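Local coordinates for protein class B carbapenemase GOB-18 (Elizabethkingia meningoseptica, PDB 5K0W) that probably hydrolyses beta-lactam antibiotics, carbapenems among them, as a class B3 metallo-beta-lactamase with two zinc ions in its active site, at residues 54-59 / 63-68. Sequence-based numbering, arbitrary orientation.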
ATOM      1  N   SER A  54       0.870  -3.333   6.287  1.00 17.79           N
ATOM      2  CA  SER A  54       1.430  -2.063   6.739  1.00 17.31           C
ATOM      3  C   SER A  54       2.915  -2.321   6.928  1.00 19.92           C
ATOM      4  O   SER A  54       3.288  -3.251   7.636  1.00 19.89           O
ATOM      5  CB  SER A  54       0.772  -1.583   8.033  1.00 19.56           C
ATOM      6  OG  SER A  54       1.370  -0.385   8.501  1.00 24.70           O
ATOM      7  N   TYR A  55       3.754  -1.544   6.245  1.00 16.24           N
ATOM      8  CA  TYR A  55       5.205  -1.723   6.252  1.00 15.76           C
ATOM      9  C   TYR A  55       5.947  -0.656   7.034  1.00 21.72           C
ATOM     10  O   TYR A  55       5.659   0.535   6.903  1.00 22.89           O
ATOM     11  CB  TYR A  55       5.737  -1.836   4.809  1.00 15.79           C
ATOM     12  CG  TYR A  55       5.101  -2.993   4.071  1.00 15.68           C
ATOM     13  CD1 TYR A  55       5.458  -4.306   4.357  1.00 18.31           C
ATOM     14  CD2 TYR A  55       4.070  -2.784   3.168  1.00 15.13           C
ATOM     15  CE1 TYR A  55       4.832  -5.382   3.729  1.00 17.81           C
ATOM     16  CE2 TYR A  55       3.450  -3.851   2.523  1.00 15.80           C
ATOM     17  CZ  TYR A  55       3.827  -5.150   2.816  1.00 18.89           C
ATOM     18  OH  TYR A  55       3.212  -6.216   2.226  1.00 14.83           O
ATOM     19  N   LEU A  56       6.899  -1.094   7.856  1.00 17.64           N
ATOM     20  CA  LEU A  56       7.733  -0.212   8.649  1.00 16.94           C
ATOM     21  C   LEU A  56       9.203  -0.316   8.233  1.00 22.70           C
ATOM     22  O   LEU A  56       9.776  -1.409   8.215  1.00 22.94           O
ATOM     23  CB  LEU A  56       7.545  -0.498  10.138  1.00 16.37           C
ATOM     24  CG  LEU A  56       8.323   0.383  11.107  1.00 20.72           C
ATOM     25  CD1 LEU A  56       7.621   1.724  11.332  1.00 20.00           C
ATOM     26  CD2 LEU A  56       8.533  -0.341  12.428  1.00 22.65           C
ATOM     27  N   ILE A  57       9.794   0.829   7.865  1.00 19.73           N
ATOM     28  CA  ILE A  57      11.199   0.930   7.491  1.00 19.72           C
ATOM     29  C   ILE A  57      11.884   1.728   8.588  1.00 26.76           C
ATOM     30  O   ILE A  57      11.576   2.903   8.796  1.00 28.16           O
ATOM     31  CB  ILE A  57      11.433   1.490   6.062  1.00 21.97           C
ATOM     32  CG1 ILE A  57      10.786   0.583   5.011  1.00 21.78           C
ATOM     33  CG2 ILE A  57      12.927   1.658   5.779  1.00 22.74           C
ATOM     34  CD1 ILE A  57      10.539   1.232   3.662  1.00 32.42           C
ATOM     35  N   VAL A  58      12.773   1.063   9.317  1.00 24.12           N
ATOM     36  CA  VAL A  58      13.495   1.641  10.443  1.00 24.29           C
ATOM     37  C   VAL A  58      14.824   2.216   9.966  1.00 29.56           C
ATOM     38  O   VAL A  58      15.627   1.486   9.384  1.00 29.72           O
ATOM     39  CB  VAL A  58      13.689   0.568  11.544  1.00 28.22           C
ATOM     40  CG1 VAL A  58      14.385   1.148  12.768  1.00 27.86           C
ATOM     41  CG2 VAL A  58      12.356  -0.070  11.929  1.00 28.30           C
ATOM     42  N   THR A  59      15.057   3.527  10.181  1.00 26.81           N
ATOM     43  CA  THR A  59      16.339   4.154   9.822  1.00 26.26           C
ATOM     44  C   THR A  59      16.992   4.772  11.050  1.00 32.45           C
ATOM     45  O   THR A  59      16.368   4.924  12.111  1.00 31.34           O
ATOM     46  CB  THR A  59      16.226   5.239   8.738  1.00 24.16           C
ATOM     47  OG1 THR A  59      16.019   6.489   9.380  1.00 23.52           O
ATOM     48  CG2 THR A  59      15.165   4.952   7.649  1.00 19.28           C
ATOM     49  N   ASN A  63      11.739   6.708  11.289  1.00 23.59           N
ATOM     50  CA  ASN A  63      10.986   5.642  10.624  1.00 22.19           C
ATOM     51  C   ASN A  63      10.035   6.098   9.533  1.00 24.99           C
ATOM     52  O   ASN A  63       9.551   7.236   9.530  1.00 22.58           O
ATOM     53  CB  ASN A  63      10.194   4.821  11.640  1.00 19.59           C
ATOM     54  CG  ASN A  63      10.996   4.243  12.758  1.00 26.66           C
ATOM     55  OD1 ASN A  63      12.185   3.930  12.628  1.00 29.63           O
ATOM     56  ND2 ASN A  63      10.342   4.073  13.885  1.00 12.16           N
ATOM     57  N   ILE A  64       9.739   5.157   8.621  1.00 21.45           N
ATOM     58  CA  ILE A  64       8.812   5.350   7.517  1.00 20.19           C
ATOM     59  C   ILE A  64       7.732   4.294   7.668  1.00 23.23           C
ATOM     60  O   ILE A  64       8.031   3.131   7.957  1.00 21.21           O
ATOM     61  CB  ILE A  64       9.532   5.241   6.136  1.00 22.37           C
ATOM     62  CG1 ILE A  64      10.691   6.263   6.021  1.00 22.50           C
ATOM     63  CG2 ILE A  64       8.531   5.370   4.970  1.00 20.80           C
ATOM     64  CD1 ILE A  64      11.756   6.012   4.899  1.00 28.27           C
ATOM     65  N   LEU A  65       6.477   4.706   7.491  1.00 20.30           N
ATOM     66  CA  LEU A  65       5.368   3.774   7.514  1.00 19.59           C
ATOM     67  C   LEU A  65       4.610   3.837   6.179  1.00 19.50           C
ATOM     68  O   LEU A  65       4.147   4.913   5.779  1.00 14.73           O
ATOM     69  CB  LEU A  65       4.445   4.021   8.708  1.00 20.25           C
ATOM     70  CG  LEU A  65       3.382   2.948   8.940  1.00 25.61           C
ATOM     71  CD1 LEU A  65       3.962   1.760   9.675  1.00 25.71           C
ATOM     72  CD2 LEU A  65       2.193   3.519   9.692  1.00 27.42           C
ATOM     73  N   ILE A  66       4.544   2.685   5.470  1.00 16.84           N
ATOM     74  CA  ILE A  66       3.787   2.562   4.222  1.00 17.18           C
ATOM     75  C   ILE A  66       2.510   1.791   4.550  1.00 21.97           C
ATOM     76  O   ILE A  66       2.599   0.676   5.063  1.00 20.85           O
ATOM     77  CB  ILE A  66       4.582   1.913   3.055  1.00 19.67           C
ATOM     78  CG1 ILE A  66       5.907   2.622   2.814  1.00 19.07           C
ATOM     79  CG2 ILE A  66       3.751   1.868   1.777  1.00 20.52           C
ATOM     80  CD1 ILE A  66       7.016   1.716   2.887  1.00 25.25           C
ATOM     81  N   ASN A  67       1.332   2.397   4.281  1.00 20.45           N
ATOM     82  CA  ASN A  67      -0.031   1.855   4.514  1.00 21.82           C
ATOM     83  C   ASN A  67      -0.469   1.698   5.978  1.00 26.68           C
ATOM     84  O   ASN A  67       0.380   1.429   6.833  1.00 26.21           O
ATOM     85  CB  ASN A  67      -0.352   0.617   3.665  1.00 21.68           C
ATOM     86  CG  ASN A  67      -0.159   0.837   2.187  1.00 35.43           C
ATOM     87  OD1 ASN A  67      -0.050   1.967   1.684  1.00 21.60           O
ATOM     88  ND2 ASN A  67      -0.086  -0.253   1.463  1.00 30.95           N
ATOM     89  N   THR A  68      -1.797   1.888   6.265  1.00 22.05           N
ATOM     90  CA  THR A  68      -2.305   1.864   7.634  1.00 22.12           C
ATOM     91  C   THR A  68      -3.550   1.035   7.990  1.00 30.17           C
ATOM     92  O   THR A  68      -4.084   1.264   9.086  1.00 32.24           O
ATOM     93  CB  THR A  68      -2.636   3.297   8.121  1.00 25.24           C
ATOM     94  OG1 THR A  68      -3.871   3.752   7.538  1.00 22.01           O
ATOM     95  CG2 THR A  68      -1.486   4.287   7.985  1.00 18.45           C
TER
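Y55 to V58 pair with N63 to I66 as the two antiparallel strands of a beta hairpin, buried in the seven-stranded mixed sheet. Strand 44-46 flanks 55-59, and strand 91-95 flanks 62-66. Y55 and I66 form one hydrogen-bonded pair, with both N-O distances, Y55 N to I66 O and I66 N to Y55 O, at 2.8 Å. I57 and I64 form the next, where I57 N reaches I64 O at 2.9 Å and the N-H points almost straight at it (173°). On the face of Y55, I57, I64 and I66, the closest side-chain approach is diagonal, I57 CD1 to I66 CD1 at 3.6 Å. I57 and I64 also pack on I165 of strand 165-171, in the other sheet, while the Y55 hydroxyl hydrogen-bonds to A239 O. L56, V58, N63 and L65 share the opposite face. There L56 CD1 lies 4.0 Å from L65 CD1. N63 lies alongside V58, and its OD1 is 3.5 Å from V58 CG1. At the end of the pairing, just before strand 55-59, S54 OG donates to N67 O at 2.7 Å, tilted 31° from the carbonyl plane. OG gets there by standing anti to its own backbone N (chi1 177°), which also sets it against L65 CD1. This bond ties the start of one strand to the segment that follows the other. N67 ND2 hydrogen-bonds to T97 OG1, and the N67 side chain comes within about 4 Å of that of the zinc ligand H103. Such a hairpin, with the residues after its second strand passing beside the metal site, belongs to the alpha-beta/beta-alpha sandwich of metallo-beta-lactamases.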